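Long-range contacts in diketoreductase (Acinetobacter baylyi, PDB 4DYD), which probably catalyses the reversible NAD-dependent oxidation of (3S)-3-hydroxyacyl-CoA to 3-oxoacyl-CoA, a step of fatty acid beta-oxidation: residues Asp87-Ala92 against Thr115-Asn120; Ala141-Asn146 against Thr153-Gly158. One frame throughout, in Å; residues are numbered along the deposited sequence.

Contacts 1 and 2 follow one another along the chain and belong to one mixed sheet, in which strands 116-119 and 139-143 are neighbours; their centres lie 11 Å apart. The seam between them is a backbone bond, L142 N probably donating to T119 O at 2.9 Å. Next along, the N120 side chain takes over: its OD1 accepts from F144 N at 2.8 Å, probably a hydrogen bond. N120 O also packs 3.2 Å from H143 CD2. Both contacts reach NAD, contact 1 through N120 beside the nicotinamide ribose and contact 2 through H143 beside the nicotinamide ring, so N120 and H143 together flank the nicotinamide end of the cofactor.

Contact 1: residues Asp87-Ala92 against Thr115-Asn120; sequences DLVIEA and TIFATN. With NAD (nicotinamide-adenine-dinucleotide), chain B.
F117 CD1 lies 3.9 Å from V89 CB, the ring meeting it obliquely, and L107 of helix 97-110 packs against both side chains. On this same side of the sheet the carboxylate of E91 receives T119: OG1 donates to OE1 over 2.6 Å, from the syn side and 25° out of the carboxylate plane. The two side chains run alongside each other, and a bend at chi2 (-87°) brings the E91 carboxylate round to the hydroxyl. Y104 bonds the same OE1, while OE2 forms a salt bridge with K100, a residue that binds NAD; the carboxylate is thus gripped at both oxygens and serves as a second shell to the cofactor. The third flat group, the N120 amide, accepts from F144 N at OD1 and reaches NAD with ND2, 2.9 Å from O4D in a weak hydrogen bond. Packing is tight at the other end, where V89 CG2 and T115 CG2 stand only 3.4 Å apart. On the opposite face of the sheet, L88 CD1 touches I116 CG2 at 3.9 Å, and helix 164-176 packs on both side chains. Five backbone bonds tie the strands, from I116 N to D87 O through to N120 N to E91 O. Parallel strands 88-91 and 116-119 joined through helix 97-110 make a beta-alpha-beta crossover of the Rossmann fold, with the dinucleotide at the C-terminal ends of the strands.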
ATOM      1  N   ASP A  87      25.888  11.082  25.875  1.00 39.30           N
ATOM      2  CA  ASP A  87      26.227  11.525  24.527  1.00 42.17           C
ATOM      3  C   ASP A  87      24.942  11.664  23.718  1.00 45.01           C
ATOM      4  O   ASP A  87      24.817  12.547  22.865  1.00 52.01           O
ATOM      5  CB  ASP A  87      27.148  10.500  23.866  1.00 45.23           C
ATOM      6  CG  ASP A  87      28.465  10.354  24.596  1.00 48.43           C
ATOM      7  OD1 ASP A  87      28.976  11.380  25.095  1.00 49.21           O
ATOM      8  OD2 ASP A  87      28.978   9.221  24.686  1.00 38.84           O
ATOM      9  N   LEU A  88      23.986  10.785  24.003  1.00 45.68           N
ATOM     10  CA  LEU A  88      22.706  10.777  23.305  1.00 43.44           C
ATOM     11  C   LEU A  88      21.564  10.522  24.280  1.00 36.07           C
ATOM     12  O   LEU A  88      21.620   9.602  25.098  1.00 36.44           O
ATOM     13  CB  LEU A  88      22.698   9.690  22.219  1.00 38.43           C
ATOM     14  CG  LEU A  88      21.397   9.445  21.442  1.00 40.70           C
ATOM     15  CD1 LEU A  88      20.921  10.702  20.724  1.00 41.52           C
ATOM     16  CD2 LEU A  88      21.601   8.314  20.447  1.00 34.87           C
ATOM     17  N   VAL A  89      20.529  11.344  24.191  1.00 36.27           N
ATOM     18  CA  VAL A  89      19.313  11.103  24.946  1.00 35.35           C
ATOM     19  C   VAL A  89      18.173  10.820  23.979  1.00 38.04           C
ATOM     20  O   VAL A  89      17.875  11.629  23.097  1.00 36.94           O
ATOM     21  CB  VAL A  89      18.953  12.309  25.839  1.00 42.98           C
ATOM     22  CG1 VAL A  89      17.613  12.081  26.530  1.00 37.87           C
ATOM     23  CG2 VAL A  89      20.046  12.524  26.875  1.00 39.53           C
ATOM     24  N   ILE A  90      17.548   9.658  24.138  1.00 31.77           N
ATOM     25  CA  ILE A  90      16.393   9.314  23.326  1.00 33.21           C
ATOM     26  C   ILE A  90      15.143   9.439  24.192  1.00 34.23           C
ATOM     27  O   ILE A  90      14.989   8.728  25.188  1.00 33.30           O
ATOM     28  CB  ILE A  90      16.513   7.885  22.748  1.00 35.84           C
ATOM     29  CG1 ILE A  90      17.788   7.770  21.908  1.00 33.17           C
ATOM     30  CG2 ILE A  90      15.301   7.565  21.881  1.00 31.86           C
ATOM     31  CD1 ILE A  90      18.069   6.381  21.381  1.00 32.72           C
ATOM     32  N   GLU A  91      14.271  10.366  23.812  1.00 32.75           N
ATOM     33  CA  GLU A  91      13.052  10.656  24.553  1.00 33.68           C
ATOM     34  C   GLU A  91      11.872   9.824  24.048  1.00 34.78           C
ATOM     35  O   GLU A  91      11.445   9.952  22.897  1.00 34.68           O
ATOM     36  CB  GLU A  91      12.750  12.164  24.485  1.00 35.53           C
ATOM     37  CG  GLU A  91      11.432  12.585  25.112  1.00 43.30           C
ATOM     38  CD  GLU A  91      10.262  12.487  24.145  1.00 38.42           C
ATOM     39  OE1 GLU A  91      10.309  13.130  23.072  1.00 38.74           O
ATOM     40  OE2 GLU A  91       9.303  11.760  24.454  1.00 42.01           O
ATOM     41  N   ALA A  92      11.363   8.961  24.923  1.00 30.98           N
ATOM     42  CA  ALA A  92      10.210   8.118  24.626  1.00 36.94           C
ATOM     43  C   ALA A  92       9.182   8.204  25.756  1.00 33.44           C
ATOM     44  O   ALA A  92       8.680   7.181  26.230  1.00 33.40           O
ATOM     45  CB  ALA A  92      10.648   6.666  24.406  1.00 31.32           C
ATOM     46  N   THR A 115      25.433  16.786  24.680  1.00 56.00           N
ATOM     47  CA  THR A 115      24.336  15.829  24.530  1.00 57.83           C
ATOM     48  C   THR A 115      23.397  16.117  23.357  1.00 49.11           C
ATOM     49  O   THR A 115      22.808  17.196  23.252  1.00 51.40           O
ATOM     50  CB  THR A 115      23.496  15.714  25.817  1.00 48.91           C
ATOM     51  OG1 THR A 115      24.352  15.399  26.920  1.00 50.11           O
ATOM     52  CG2 THR A 115      22.471  14.597  25.673  1.00 42.30           C
ATOM     53  N   ILE A 116      23.254  15.124  22.486  1.00 46.11           N
ATOM     54  CA  ILE A 116      22.269  15.160  21.410  1.00 42.19           C
ATOM     55  C   ILE A 116      20.924  14.667  21.955  1.00 37.85           C
ATOM     56  O   ILE A 116      20.880  13.701  22.721  1.00 42.18           O
ATOM     57  CB  ILE A 116      22.715  14.245  20.252  1.00 45.77           C
ATOM     58  CG1 ILE A 116      24.052  14.736  19.689  1.00 37.26           C
ATOM     59  CG2 ILE A 116      21.639  14.179  19.175  1.00 47.24           C
ATOM     60  CD1 ILE A 116      24.634  13.849  18.599  1.00 39.09           C
ATOM     61  N   PHE A 117      19.839  15.345  21.589  1.00 40.66           N
ATOM     62  CA  PHE A 117      18.498  14.918  21.986  1.00 49.19           C
ATOM     63  C   PHE A 117      17.759  14.372  20.773  1.00 47.95           C
ATOM     64  O   PHE A 117      17.832  14.941  19.680  1.00 44.29           O
ATOM     65  CB  PHE A 117      17.670  16.076  22.568  1.00 43.77           C
ATOM     66  CG  PHE A 117      18.269  16.721  23.792  1.00 44.56           C
ATOM     67  CD1 PHE A 117      19.179  16.039  24.595  1.00 47.79           C
ATOM     68  CD2 PHE A 117      17.914  18.024  24.140  1.00 51.52           C
ATOM     69  CE1 PHE A 117      19.729  16.645  25.729  1.00 52.18           C
ATOM     70  CE2 PHE A 117      18.456  18.638  25.270  1.00 49.64           C
ATOM     71  CZ  PHE A 117      19.367  17.946  26.065  1.00 44.79           C
ATOM     72  N   ALA A 118      17.038  13.273  20.967  1.00 45.64           N
ATOM     73  CA  ALA A 118      16.230  12.703  19.898  1.00 39.65           C
ATOM     74  C   ALA A 118      14.875  12.283  20.447  1.00 40.74           C
ATOM     75  O   ALA A 118      14.798  11.532  21.424  1.00 35.70           O
ATOM     76  CB  ALA A 118      16.945  11.510  19.273  1.00 43.60           C
ATOM     77  N   THR A 119      13.808  12.778  19.830  1.00 32.86           N
ATOM     78  CA  THR A 119      12.463  12.381  20.213  1.00 31.47           C
ATOM     79  C   THR A 119      11.996  11.200  19.360  1.00 35.76           C
ATOM     80  O   THR A 119      12.297  11.126  18.166  1.00 35.17           O
ATOM     81  CB  THR A 119      11.462  13.546  20.056  1.00 30.20           C
ATOM     82  OG1 THR A 119      10.155  13.112  20.455  1.00 34.32           O
ATOM     83  CG2 THR A 119      11.411  14.024  18.614  1.00 32.93           C
ATOM     84  N   ASN A 120      11.263  10.280  19.979  1.00 34.45           N
ATOM     85  CA  ASN A 120      10.688   9.144  19.266  1.00 36.01           C
ATOM     86  C   ASN A 120       9.224   9.444  18.944  1.00 38.77           C
ATOM     87  O   ASN A 120       8.470   8.551  18.550  1.00 41.21           O
ATOM     88  CB  ASN A 120      10.761   7.890  20.140  1.00 37.33           C
ATOM     89  CG  ASN A 120      10.198   6.658  19.452  1.00 40.77           C
ATOM     90  OD1 ASN A 120      10.542   6.356  18.305  1.00 35.60           O
ATOM     91  ND2 ASN A 120       9.317   5.945  20.144  1.00 35.44           N
TER
HETATM   92  PA  NAD B 301       4.561   4.071  26.774  1.00 52.66           P
HETATM   93  O1A NAD B 301       3.706   2.898  27.059  1.00 69.56           O
HETATM   94  O2A NAD B 301       3.931   5.319  26.286  1.00 71.13           O
HETATM   95  O5B NAD B 301       5.442   4.412  28.080  1.00 59.52           O
HETATM   96  C5B NAD B 301       5.735   5.767  28.437  1.00 45.44           C
HETATM   97  C4B NAD B 301       6.977   5.797  29.330  1.00 53.39           C
HETATM   98  O4B NAD B 301       7.178   7.146  29.796  1.00 60.69           O
HETATM   99  C3B NAD B 301       6.720   4.972  30.582  1.00 55.18           C
HETATM  100  O3B NAD B 301       7.974   4.611  31.177  1.00 47.74           O
HETATM  101  C2B NAD B 301       6.025   6.000  31.453  1.00 65.36           C
HETATM  102  O2B NAD B 301       6.079   5.594  32.828  1.00 54.59           O
HETATM  103  C1B NAD B 301       7.029   7.113  31.225  1.00 50.90           C
HETATM  104  N9A NAD B 301       6.608   8.407  31.808  1.00104.30           N
HETATM  105  C8A NAD B 301       5.380   8.728  32.203  1.00 68.30           C
HETATM  106  N7A NAD B 301       5.402   9.995  32.607  1.00 56.00           N
HETATM  107  C5A NAD B 301       6.644  10.453  32.469  1.00 90.56           C
HETATM  108  C6A NAD B 301       7.186  11.627  32.783  1.00 79.85           C
HETATM  109  N6A NAD B 301       6.372  12.526  33.330  1.00170.81           N
HETATM  110  N1A NAD B 301       8.494  11.871  32.620  1.00 96.34           N
HETATM  111  C2A NAD B 301       9.308  10.859  32.102  1.00 67.25           C
HETATM  112  N3A NAD B 301       8.707   9.638  31.777  1.00 78.37           N
HETATM  113  C4A NAD B 301       7.391   9.470  31.971  1.00 76.92           C
HETATM  114  O3  NAD B 301       5.676   3.621  25.706  1.00116.92           O
HETATM  115  PN  NAD B 301       5.506   4.014  24.154  1.00 71.77           P
HETATM  116  O1N NAD B 301       4.078   4.288  23.879  1.00 88.86           O
HETATM  117  O2N NAD B 301       6.208   3.008  23.326  1.00200.68           O
HETATM  118  O5D NAD B 301       6.310   5.406  24.061  1.00 75.93           O
HETATM  119  C5D NAD B 301       5.626   6.601  23.676  1.00 67.74           C
HETATM  120  C4D NAD B 301       6.603   7.532  22.956  1.00 64.47           C
HETATM  121  O4D NAD B 301       7.171   6.793  21.859  1.00 61.71           O
HETATM  122  C3D NAD B 301       5.805   8.642  22.294  1.00 72.89           C
HETATM  123  O3D NAD B 301       6.685   9.654  21.782  1.00 83.70           O
HETATM  124  C2D NAD B 301       5.197   7.857  21.149  1.00 86.21           C
HETATM  125  O2D NAD B 301       4.708   8.743  20.132  1.00 62.44           O
HETATM  126  C1D NAD B 301       6.463   7.174  20.665  1.00 86.86           C
HETATM  127  N1N NAD B 301       6.198   6.045  19.744  1.00 60.01           N
HETATM  128  C2N NAD B 301       5.328   5.015  20.122  1.00 73.00           C
HETATM  129  C3N NAD B 301       4.995   4.019  19.211  1.00 95.08           C
HETATM  130  C7N NAD B 301       4.219   2.936  19.614  1.00162.82           C
HETATM  131  O7N NAD B 301       3.987   2.004  18.845  1.00 63.39           O
HETATM  132  N7N NAD B 301       3.798   2.981  20.874  1.00 67.40           N
HETATM  133  C4N NAD B 301       5.524   4.049  17.925  1.00 89.95           C
HETATM  134  C5N NAD B 301       6.409   5.054  17.551  1.00 55.51           C
HETATM  135  C6N NAD B 301       6.749   6.053  18.456  1.00 53.06           C

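Contact 2: residues Ala141-Asn146 against Thr153-Gly158; sequences ALHFAN and TAEVMG. With NAD (nicotinamide-adenine-dinucleotide), chain B; PO4 (phosphate ion), chain N.
H143 and E155 meet twice in the tightly packed half of this contact, through backbone and side chain. Their peptide groups exchange a pair of hydrogen bonds, and on one face of the sheet their side chains lie alongside each other, ND1 of H143 donating to E155 OE1 over 2.9 Å. This bond is nearly straight (165°) and lies in the ring plane, although ring and carboxylate planes are 31° apart. CG of H143, anti to N (chi1 -179°), carries the ring out along E155. OE2 of E155 is held by the amides of V192 and L193, Y191 stacks on the imidazole, and NE2 bonds S122, fixing the ring's rotation. NE2 of H143 also comes within 3.2 Å of NAD C5N. A141 and M157 form a second hydrogen-bonded backbone pair, and on the reverse of the sheet L142 CD1 fits against A154 CB and V156 CG2, both at 3.9 Å.

Toward the turn direct backbone bonds stop and waters bridge the segments. One water joins H143 O, at 2.8 Å, to T153 OG1; another accepts from A145 N at 2.7 Å and probably donates to T153 O at 2.9 Å. Partly exposed N146 offers ND2 to a phosphate, probably from crystallisation. The whole is an antiparallel beta hairpin bearing a histidine-glutamate pair beside the nicotinamide, its H143 predicted to be important for catalysis, as in the active site of 3-hydroxyacyl-CoA dehydrogenases.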
ATOM      1  N   ALA A 141      14.429  14.147  15.410  1.00 39.94           N
ATOM      2  CA  ALA A 141      13.603  12.986  15.686  1.00 42.72           C
ATOM      3  C   ALA A 141      14.321  11.721  15.241  1.00 42.34           C
ATOM      4  O   ALA A 141      14.973  11.691  14.194  1.00 38.38           O
ATOM      5  CB  ALA A 141      12.251  13.105  14.995  1.00 35.32           C
ATOM      6  N   LEU A 142      14.220  10.693  16.073  1.00 37.64           N
ATOM      7  CA  LEU A 142      14.678   9.355  15.732  1.00 37.08           C
ATOM      8  C   LEU A 142      13.520   8.432  16.065  1.00 37.29           C
ATOM      9  O   LEU A 142      13.299   8.099  17.232  1.00 37.79           O
ATOM     10  CB  LEU A 142      15.904   8.976  16.566  1.00 34.13           C
ATOM     11  CG  LEU A 142      16.487   7.591  16.275  1.00 37.78           C
ATOM     12  CD1 LEU A 142      16.957   7.530  14.825  1.00 41.04           C
ATOM     13  CD2 LEU A 142      17.639   7.286  17.226  1.00 32.76           C
ATOM     14  N   HIS A 143      12.783   8.023  15.038  1.00 33.14           N
ATOM     15  CA  HIS A 143      11.489   7.385  15.226  1.00 35.28           C
ATOM     16  C   HIS A 143      11.537   5.888  14.919  1.00 34.80           C
ATOM     17  O   HIS A 143      11.853   5.479  13.798  1.00 35.26           O
ATOM     18  CB  HIS A 143      10.457   8.098  14.346  1.00 29.95           C
ATOM     19  CG  HIS A 143       9.072   7.552  14.472  1.00 36.65           C
ATOM     20  ND1 HIS A 143       8.429   6.908  13.438  1.00 36.80           N
ATOM     21  CD2 HIS A 143       8.205   7.553  15.513  1.00 32.91           C
ATOM     22  CE1 HIS A 143       7.226   6.535  13.835  1.00 43.61           C
ATOM     23  NE2 HIS A 143       7.066   6.915  15.091  1.00 37.42           N
ATOM     24  N   PHE A 144      11.227   5.079  15.930  1.00 36.58           N
ATOM     25  CA  PHE A 144      11.278   3.619  15.824  1.00 36.43           C
ATOM     26  C   PHE A 144       9.889   3.036  15.582  1.00 37.70           C
ATOM     27  O   PHE A 144       8.874   3.727  15.716  1.00 45.16           O
ATOM     28  CB  PHE A 144      11.842   3.009  17.110  1.00 30.85           C
ATOM     29  CG  PHE A 144      13.268   3.383  17.393  1.00 34.65           C
ATOM     30  CD1 PHE A 144      13.586   4.638  17.911  1.00 37.67           C
ATOM     31  CD2 PHE A 144      14.297   2.478  17.146  1.00 34.31           C
ATOM     32  CE1 PHE A 144      14.907   4.987  18.176  1.00 33.13           C
ATOM     33  CE2 PHE A 144      15.623   2.814  17.407  1.00 37.38           C
ATOM     34  CZ  PHE A 144      15.930   4.073  17.923  1.00 34.81           C
ATOM     35  N   ALA A 145       9.859   1.757  15.227  1.00 38.62           N
ATOM     36  CA  ALA A 145       8.610   1.026  15.034  1.00 37.01           C
ATOM     37  C   ALA A 145       8.492  -0.061  16.097  1.00 43.23           C
ATOM     38  O   ALA A 145       9.501  -0.639  16.516  1.00 37.73           O
ATOM     39  CB  ALA A 145       8.579   0.407  13.644  1.00 37.39           C
ATOM     40  N   ASN A 146       7.268  -0.339  16.537  1.00 36.81           N
ATOM     41  CA  ASN A 146       7.056  -1.360  17.561  1.00 43.43           C
ATOM     42  C   ASN A 146       7.670  -2.686  17.084  1.00 39.40           C
ATOM     43  O   ASN A 146       7.572  -3.034  15.904  1.00 36.55           O
ATOM     44  CB  ASN A 146       5.561  -1.534  17.833  1.00 43.73           C
ATOM     45  CG  ASN A 146       5.290  -2.388  19.051  1.00 51.68           C
ATOM     46  OD1 ASN A 146       6.204  -2.697  19.820  1.00 42.13           O
ATOM     47  ND2 ASN A 146       4.038  -2.780  19.233  1.00 56.94           N
ATOM     48  N   THR A 153      13.416  -0.272  11.163  1.00 34.66           N
ATOM     49  CA  THR A 153      13.635   1.038  10.557  1.00 37.58           C
ATOM     50  C   THR A 153      13.843   2.086  11.647  1.00 42.31           C
ATOM     51  O   THR A 153      13.252   2.007  12.727  1.00 35.83           O
ATOM     52  CB  THR A 153      12.459   1.484   9.668  1.00 36.14           C
ATOM     53  OG1 THR A 153      11.251   1.509  10.440  1.00 39.75           O
ATOM     54  CG2 THR A 153      12.299   0.549   8.479  1.00 43.95           C
ATOM     55  N   ALA A 154      14.698   3.059  11.371  1.00 38.38           N
ATOM     56  CA  ALA A 154      14.834   4.198  12.262  1.00 40.02           C
ATOM     57  C   ALA A 154      14.750   5.461  11.426  1.00 33.83           C
ATOM     58  O   ALA A 154      15.694   5.813  10.717  1.00 39.59           O
ATOM     59  CB  ALA A 154      16.148   4.135  13.028  1.00 34.38           C
ATOM     60  N   GLU A 155      13.604   6.130  11.498  1.00 31.48           N
ATOM     61  CA  GLU A 155      13.376   7.344  10.721  1.00 32.56           C
ATOM     62  C   GLU A 155      14.041   8.560  11.358  1.00 35.65           C
ATOM     63  O   GLU A 155      13.710   8.951  12.480  1.00 40.97           O
ATOM     64  CB  GLU A 155      11.877   7.563  10.523  1.00 29.03           C
ATOM     65  CG  GLU A 155      11.263   6.484   9.637  1.00 39.04           C
ATOM     66  CD  GLU A 155       9.749   6.543   9.559  1.00 47.39           C
ATOM     67  OE1 GLU A 155       9.094   6.576  10.623  1.00 49.60           O
ATOM     68  OE2 GLU A 155       9.215   6.563   8.428  1.00 39.74           O
ATOM     69  N   VAL A 156      14.986   9.151  10.631  1.00 39.00           N
ATOM     70  CA  VAL A 156      15.748  10.292  11.128  1.00 41.47           C
ATOM     71  C   VAL A 156      15.216  11.575  10.495  1.00 38.68           C
ATOM     72  O   VAL A 156      15.207  11.725   9.271  1.00 36.53           O
ATOM     73  CB  VAL A 156      17.246  10.144  10.795  1.00 46.88           C
ATOM     74  CG1 VAL A 156      18.045  11.281  11.416  1.00 46.95           C
ATOM     75  CG2 VAL A 156      17.762   8.799  11.275  1.00 37.55           C
ATOM     76  N   MET A 157      14.762  12.500  11.332  1.00 42.01           N
ATOM     77  CA  MET A 157      14.106  13.697  10.828  1.00 40.80           C
ATOM     78  C   MET A 157      14.407  14.879  11.748  1.00 45.33           C
ATOM     79  O   MET A 157      13.996  14.895  12.910  1.00 38.33           O
ATOM     80  CB  MET A 157      12.597  13.447  10.749  1.00 38.69           C
ATOM     81  CG  MET A 157      11.787  14.542  10.081  1.00 34.81           C
ATOM     82  SD  MET A 157      10.026  14.144  10.037  1.00 42.85           S
ATOM     83  CE  MET A 157       9.624  14.281  11.775  1.00 50.47           C
ATOM     84  N   GLY A 158      15.138  15.861  11.227  1.00 46.49           N
ATOM     85  CA  GLY A 158      15.468  17.029  12.025  1.00 47.73           C
ATOM     86  C   GLY A 158      14.646  18.257  11.682  1.00 51.20           C
ATOM     87  O   GLY A 158      13.675  18.173  10.927  1.00 40.18           O
TER
HETATM   88  PA  NAD B 301       4.561   4.071  26.774  1.00 52.66           P
HETATM   89  O1A NAD B 301       3.706   2.898  27.059  1.00 69.56           O
HETATM   90  O2A NAD B 301       3.931   5.319  26.286  1.00 71.13           O
HETATM   91  O5B NAD B 301       5.442   4.412  28.080  1.00 59.52           O
HETATM   92  C5B NAD B 301       5.735   5.767  28.437  1.00 45.44           C
HETATM   93  C4B NAD B 301       6.977   5.797  29.330  1.00 53.39           C
HETATM   94  O4B NAD B 301       7.178   7.146  29.796  1.00 60.69           O
HETATM   95  C3B NAD B 301       6.720   4.972  30.582  1.00 55.18           C
HETATM   96  O3B NAD B 301       7.974   4.611  31.177  1.00 47.74           O
HETATM   97  C2B NAD B 301       6.025   6.000  31.453  1.00 65.36           C
HETATM   98  O2B NAD B 301       6.079   5.594  32.828  1.00 54.59           O
HETATM   99  C1B NAD B 301       7.029   7.113  31.225  1.00 50.90           C
HETATM  100  N9A NAD B 301       6.608   8.407  31.808  1.00104.30           N
HETATM  101  C8A NAD B 301       5.380   8.728  32.203  1.00 68.30           C
HETATM  102  N7A NAD B 301       5.402   9.995  32.607  1.00 56.00           N
HETATM  103  C5A NAD B 301       6.644  10.453  32.469  1.00 90.56           C
HETATM  104  C6A NAD B 301       7.186  11.627  32.783  1.00 79.85           C
HETATM  105  N6A NAD B 301       6.372  12.526  33.330  1.00170.81           N
HETATM  106  N1A NAD B 301       8.494  11.871  32.620  1.00 96.34           N
HETATM  107  C2A NAD B 301       9.308  10.859  32.102  1.00 67.25           C
HETATM  108  N3A NAD B 301       8.707   9.638  31.777  1.00 78.37           N
HETATM  109  C4A NAD B 301       7.391   9.470  31.971  1.00 76.92           C
HETATM  110  O3  NAD B 301       5.676   3.621  25.706  1.00116.92           O
HETATM  111  PN  NAD B 301       5.506   4.014  24.154  1.00 71.77           P
HETATM  112  O1N NAD B 301       4.078   4.288  23.879  1.00 88.86           O
HETATM  113  O2N NAD B 301       6.208   3.008  23.326  1.00200.68           O
HETATM  114  O5D NAD B 301       6.310   5.406  24.061  1.00 75.93           O
HETATM  115  C5D NAD B 301       5.626   6.601  23.676  1.00 67.74           C
HETATM  116  C4D NAD B 301       6.603   7.532  22.956  1.00 64.47           C
HETATM  117  O4D NAD B 301       7.171   6.793  21.859  1.00 61.71           O
HETATM  118  C3D NAD B 301       5.805   8.642  22.294  1.00 72.89           C
HETATM  119  O3D NAD B 301       6.685   9.654  21.782  1.00 83.70           O
HETATM  120  C2D NAD B 301       5.197   7.857  21.149  1.00 86.21           C
HETATM  121  O2D NAD B 301       4.708   8.743  20.132  1.00 62.44           O
HETATM  122  C1D NAD B 301       6.463   7.174  20.665  1.00 86.86           C
HETATM  123  N1N NAD B 301       6.198   6.045  19.744  1.00 60.01           N
HETATM  124  C2N NAD B 301       5.328   5.015  20.122  1.00 73.00           C
HETATM  125  C3N NAD B 301       4.995   4.019  19.211  1.00 95.08           C
HETATM  126  C7N NAD B 301       4.219   2.936  19.614  1.00162.82           C
HETATM  127  O7N NAD B 301       3.987   2.004  18.845  1.00 63.39           O
HETATM  128  N7N NAD B 301       3.798   2.981  20.874  1.00 67.40           N
HETATM  129  C4N NAD B 301       5.524   4.049  17.925  1.00 89.95           C
HETATM  130  C5N NAD B 301       6.409   5.054  17.551  1.00 55.51           C
HETATM  131  C6N NAD B 301       6.749   6.053  18.456  1.00 53.06           C
HETATM  132  P   PO4 N 313       3.869  -5.049  22.293  1.00200.68           P
HETATM  133  O1  PO4 N 313       2.861  -4.002  21.977  1.00 77.75           O
HETATM  134  O2  PO4 N 313       5.221  -4.568  21.909  1.00 53.33           O
HETATM  135  O3  PO4 N 313       3.843  -5.339  23.751  1.00 75.08           O
HETATM  136  O4  PO4 N 313       3.552  -6.287  21.534  1.00 77.65           O
HETATM  137  O   HOH W   1      10.665   3.575  12.087  1.00 35.67           O
HETATM  138  O   HOH W   2      12.139   0.315  14.757  1.00 35.57           O